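Local coordinates for holo-[acyl-carrier-protein] synthase (Neisseria meningitidis FAM18, PDB 5SUV) that belongs to the 4'-phosphopantetheinyl transferase superfamily as a holo-ACP synthase and holds coenzyme A in pockets between subunits of a three-chain assembly, at residues Ala59-Val64 with Gly70-Arg75. Residues are numbered along the deposited sequence; the frame is centred on the assembly and turned at random.
Sequences AFAKAV and GAVSFR. With COA (coenzyme A), chain D.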
loop_
_atom_site.group_PDB
_atom_site.type_symbol
_atom_site.label_atom_id
_atom_site.label_comp_id
_atom_site.label_asym_id
_atom_site.label_seq_id
_atom_site.Cartn_x
_atom_site.Cartn_y
_atom_site.Cartn_z
ATOM N N ALA A 59 -1.638 -5.016 -9.660
ATOM C CA ALA A 59 -2.147 -3.835 -8.975
ATOM C C ALA A 59 -2.733 -2.859 -9.980
ATOM O O ALA A 59 -3.751 -2.218 -9.706
ATOM C CB ALA A 59 -1.058 -3.154 -8.157
ATOM N N PHE A 60 -2.104 -2.733 -11.155
ATOM C CA PHE A 60 -2.682 -1.905 -12.206
ATOM C C PHE A 60 -4.094 -2.371 -12.546
ATOM O O PHE A 60 -5.040 -1.576 -12.594
ATOM C CB PHE A 60 -1.786 -1.934 -13.450
ATOM C CG PHE A 60 -2.325 -1.101 -14.597
ATOM C CD1 PHE A 60 -3.292 -1.612 -15.446
ATOM C CD2 PHE A 60 -1.869 0.186 -14.804
ATOM C CE1 PHE A 60 -3.792 -0.854 -16.499
ATOM C CE2 PHE A 60 -2.363 0.955 -15.847
ATOM C CZ PHE A 60 -3.332 0.431 -16.690
ATOM N N ALA A 61 -4.254 -3.669 -12.806
ATOM C CA ALA A 61 -5.543 -4.180 -13.255
ATOM C C ALA A 61 -6.623 -3.968 -12.190
ATOM O O ALA A 61 -7.798 -3.748 -12.503
ATOM C CB ALA A 61 -5.374 -5.650 -13.629
ATOM N N LYS A 62 -6.227 -3.967 -10.924
ATOM C CA LYS A 62 -7.163 -3.645 -9.864
ATOM C C LYS A 62 -7.477 -2.155 -9.832
ATOM O O LYS A 62 -8.618 -1.760 -9.586
ATOM C CB LYS A 62 -6.582 -4.080 -8.533
ATOM C CG LYS A 62 -6.447 -5.579 -8.359
ATOM C CD LYS A 62 -5.867 -5.880 -7.002
ATOM C CE LYS A 62 -5.549 -7.330 -6.878
ATOM N NZ LYS A 62 -4.810 -7.612 -5.642
ATOM N N ALA A 63 -6.459 -1.318 -10.016
ATOM C CA ALA A 63 -6.660 0.121 -9.926
ATOM C C ALA A 63 -7.583 0.646 -11.017
ATOM O O ALA A 63 -8.184 1.707 -10.847
ATOM C CB ALA A 63 -5.309 0.837 -10.007
ATOM N N VAL A 64 -7.666 -0.038 -12.157
ATOM C CA VAL A 64 -8.597 0.375 -13.195
ATOM C C VAL A 64 -9.896 -0.418 -13.125
ATOM O O VAL A 64 -10.759 -0.281 -14.001
ATOM C CB VAL A 64 -7.956 0.327 -14.600
ATOM C CG1 VAL A 64 -6.740 1.250 -14.668
ATOM C CG2 VAL A 64 -7.534 -1.070 -15.012
ATOM N N GLY A 70 -9.815 -8.171 -21.114
ATOM C CA GLY A 70 -9.755 -7.390 -22.337
ATOM C C GLY A 70 -8.380 -6.807 -22.563
ATOM O O GLY A 70 -7.364 -7.484 -22.415
ATOM N N ALA A 71 -8.335 -5.507 -22.864
ATOM C CA ALA A 71 -7.060 -4.869 -23.159
ATOM C C ALA A 71 -6.236 -4.642 -21.909
ATOM O O ALA A 71 -5.044 -4.355 -22.019
ATOM C CB ALA A 71 -7.287 -3.530 -23.872
ATOM N N VAL A 72 -6.848 -4.753 -20.732
ATOM C CA VAL A 72 -6.112 -4.670 -19.482
ATOM C C VAL A 72 -5.486 -6.040 -19.272
ATOM O O VAL A 72 -6.013 -6.868 -18.517
ATOM C CB VAL A 72 -7.025 -4.271 -18.305
ATOM C CG1 VAL A 72 -6.223 -4.101 -17.030
ATOM C CG2 VAL A 72 -7.747 -2.980 -18.608
ATOM N N SER A 73 -4.362 -6.280 -19.938
ATOM C CA SER A 73 -3.703 -7.577 -19.954
ATOM C C SER A 73 -2.240 -7.441 -19.556
ATOM O O SER A 73 -1.634 -6.366 -19.634
ATOM C CB SER A 73 -3.807 -8.225 -21.330
ATOM O OG SER A 73 -3.213 -7.402 -22.317
ATOM N N PHE A 74 -1.661 -8.569 -19.135
ATOM C CA PHE A 74 -0.241 -8.570 -18.814
ATOM C C PHE A 74 0.587 -8.082 -19.988
ATOM O O PHE A 74 1.581 -7.372 -19.800
ATOM C CB PHE A 74 0.205 -9.969 -18.406
ATOM C CG PHE A 74 -0.408 -10.442 -17.124
ATOM C CD1 PHE A 74 -0.001 -9.922 -15.915
ATOM C CD2 PHE A 74 -1.384 -11.414 -17.139
ATOM C CE1 PHE A 74 -0.561 -10.374 -14.724
ATOM C CE2 PHE A 74 -1.948 -11.867 -15.962
ATOM C CZ PHE A 74 -1.544 -11.343 -14.756
ATOM N N ARG A 75 0.202 -8.462 -21.206
ATOM C CA ARG A 75 1.004 -8.124 -22.375
ATOM C C ARG A 75 0.835 -6.680 -22.827
ATOM O O ARG A 75 1.615 -6.233 -23.683
ATOM C CB ARG A 75 0.674 -9.047 -23.548
ATOM C CG ARG A 75 1.250 -10.434 -23.419
ATOM C CD ARG A 75 1.102 -11.194 -24.722
ATOM N NE ARG A 75 1.643 -12.545 -24.625
ATOM C CZ ARG A 75 0.980 -13.590 -24.134
ATOM N NH1 ARG A 75 -0.262 -13.454 -23.684
ATOM N NH2 ARG A 75 1.562 -14.779 -24.092
HETATM N N1A COA D . -11.074 -4.632 -9.729
HETATM C C2A COA D . -10.343 -4.428 -8.609
HETATM N N3A COA D . -10.029 -5.332 -7.689
HETATM C C4A COA D . -10.524 -6.597 -7.933
HETATM C C5A COA D . -11.316 -6.983 -9.062
HETATM C C6A COA D . -11.550 -5.898 -9.938
HETATM N N6A COA D . -12.264 -6.069 -10.986
HETATM N N7A COA D . -11.650 -8.249 -9.025
HETATM C C8A COA D . -11.083 -8.650 -7.909
HETATM N N9A COA D . -10.398 -7.700 -7.234
HETATM C C1B COA D . -9.685 -7.788 -5.930
HETATM C C2B COA D . -10.698 -8.324 -4.817
HETATM O O2B COA D . -10.662 -7.550 -3.690
HETATM C C3B COA D . -10.061 -9.737 -4.588
HETATM O O3B COA D . -10.169 -10.176 -3.359
HETATM P P3B COA D . -11.793 -10.464 -2.719
HETATM O O7A COA D . -12.478 -11.035 -3.769
HETATM O O8A COA D . -12.259 -9.089 -2.356
HETATM O O9A COA D . -11.466 -11.353 -1.630
HETATM C C4B COA D . -8.590 -9.366 -4.837
HETATM O O4B COA D . -8.614 -8.639 -6.006
HETATM C C5B COA D . -7.640 -10.558 -4.973
HETATM O O5B COA D . -6.360 -10.057 -5.066
HETATM P P1A COA D . -5.202 -11.160 -4.909
HETATM O O1A COA D . -5.330 -11.817 -3.677
HETATM O O2A COA D . -3.952 -10.476 -5.366
HETATM O O3A COA D . -5.813 -12.277 -5.974
HETATM P P2A COA D . -5.098 -12.619 -7.339
HETATM O O4A COA D . -5.874 -13.670 -7.857
HETATM O O5A COA D . -3.606 -12.643 -7.174
HETATM O O6A COA D . -5.338 -11.313 -8.421
HETATM C CBP COA D . -6.824 -10.446 -10.054
HETATM C CCP COA D . -6.620 -11.076 -8.636
HETATM C CDP COA D . -7.848 -9.371 -9.933
HETATM C CEP COA D . -5.587 -9.864 -10.684
HETATM C CAP COA D . -7.337 -11.539 -10.911
HETATM O OAP COA D . -8.583 -11.945 -10.454
HETATM C C9P COA D . -7.492 -11.154 -12.350
HETATM O O9P COA D . -8.337 -10.398 -12.679
HETATM N N8P COA D . -6.669 -11.722 -13.298
HETATM C C7P COA D . -5.641 -12.669 -12.969
HETATM C C6P COA D . -5.737 -13.833 -13.969
HETATM C C5P COA D . -4.353 -14.279 -14.269
HETATM O O5P COA D . -3.806 -14.027 -15.298
HETATM N N4P COA D . -3.695 -15.023 -13.303
HETATM C C3P COA D . -2.308 -15.433 -13.538
HETATM C C2P COA D . -2.172 -16.321 -14.745
HETATM S S1P COA D . -0.426 -16.533 -15.031
#
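Phe60 meets Val72 at the rim of its ring: CE1 of Phe60 lies 4.1 Å from CG1 of Val72, with the methyl near the ring plane. With CG anti to the backbone N (chi1 180°), the ring of Phe60 reaches Val72 with this edge, while Val64 CG1 sits over one face, 4.0 Å above the plane and offset toward the rim. One residue on, the CA atoms of Ala61 and Val72 are the closest such pair across the contact, and Ala61 CB packs 3.8 Å from Val72 CG1.

Lys62 points away from this packing. Its chain, extended beyond CG, runs alongside the coenzyme A, and its NZ donates to O5B and O2A of the ligand, each 3.0 Å from NZ. Thr8 O of the same chain and Met111 O of the second subunit also hydrogen-bond to this amine. Coenzyme A itself bonds to Ile68 N of this chain and to His81 and Ser112 of the second subunit.

Val64 CG2 approaches Val72 CG1 at 3.9 Å, tip to tip, so that one methyl touches Phe60 and Ala61 of the last helical turn and Val64 just past it. Leu95 and Trp98 of helix 93-102 add to the apolar surroundings of Val72. Farther along the pantetheine arm, Phe74 turns its ring edge to O5P.

Val72, centre of an inverse gamma turn, therefore packs the returning loop against the C-terminal end of helix 46-63, while Lys62 and Phe74 line the intersubunit coenzyme A pocket of this trimeric AcpS-type synthase.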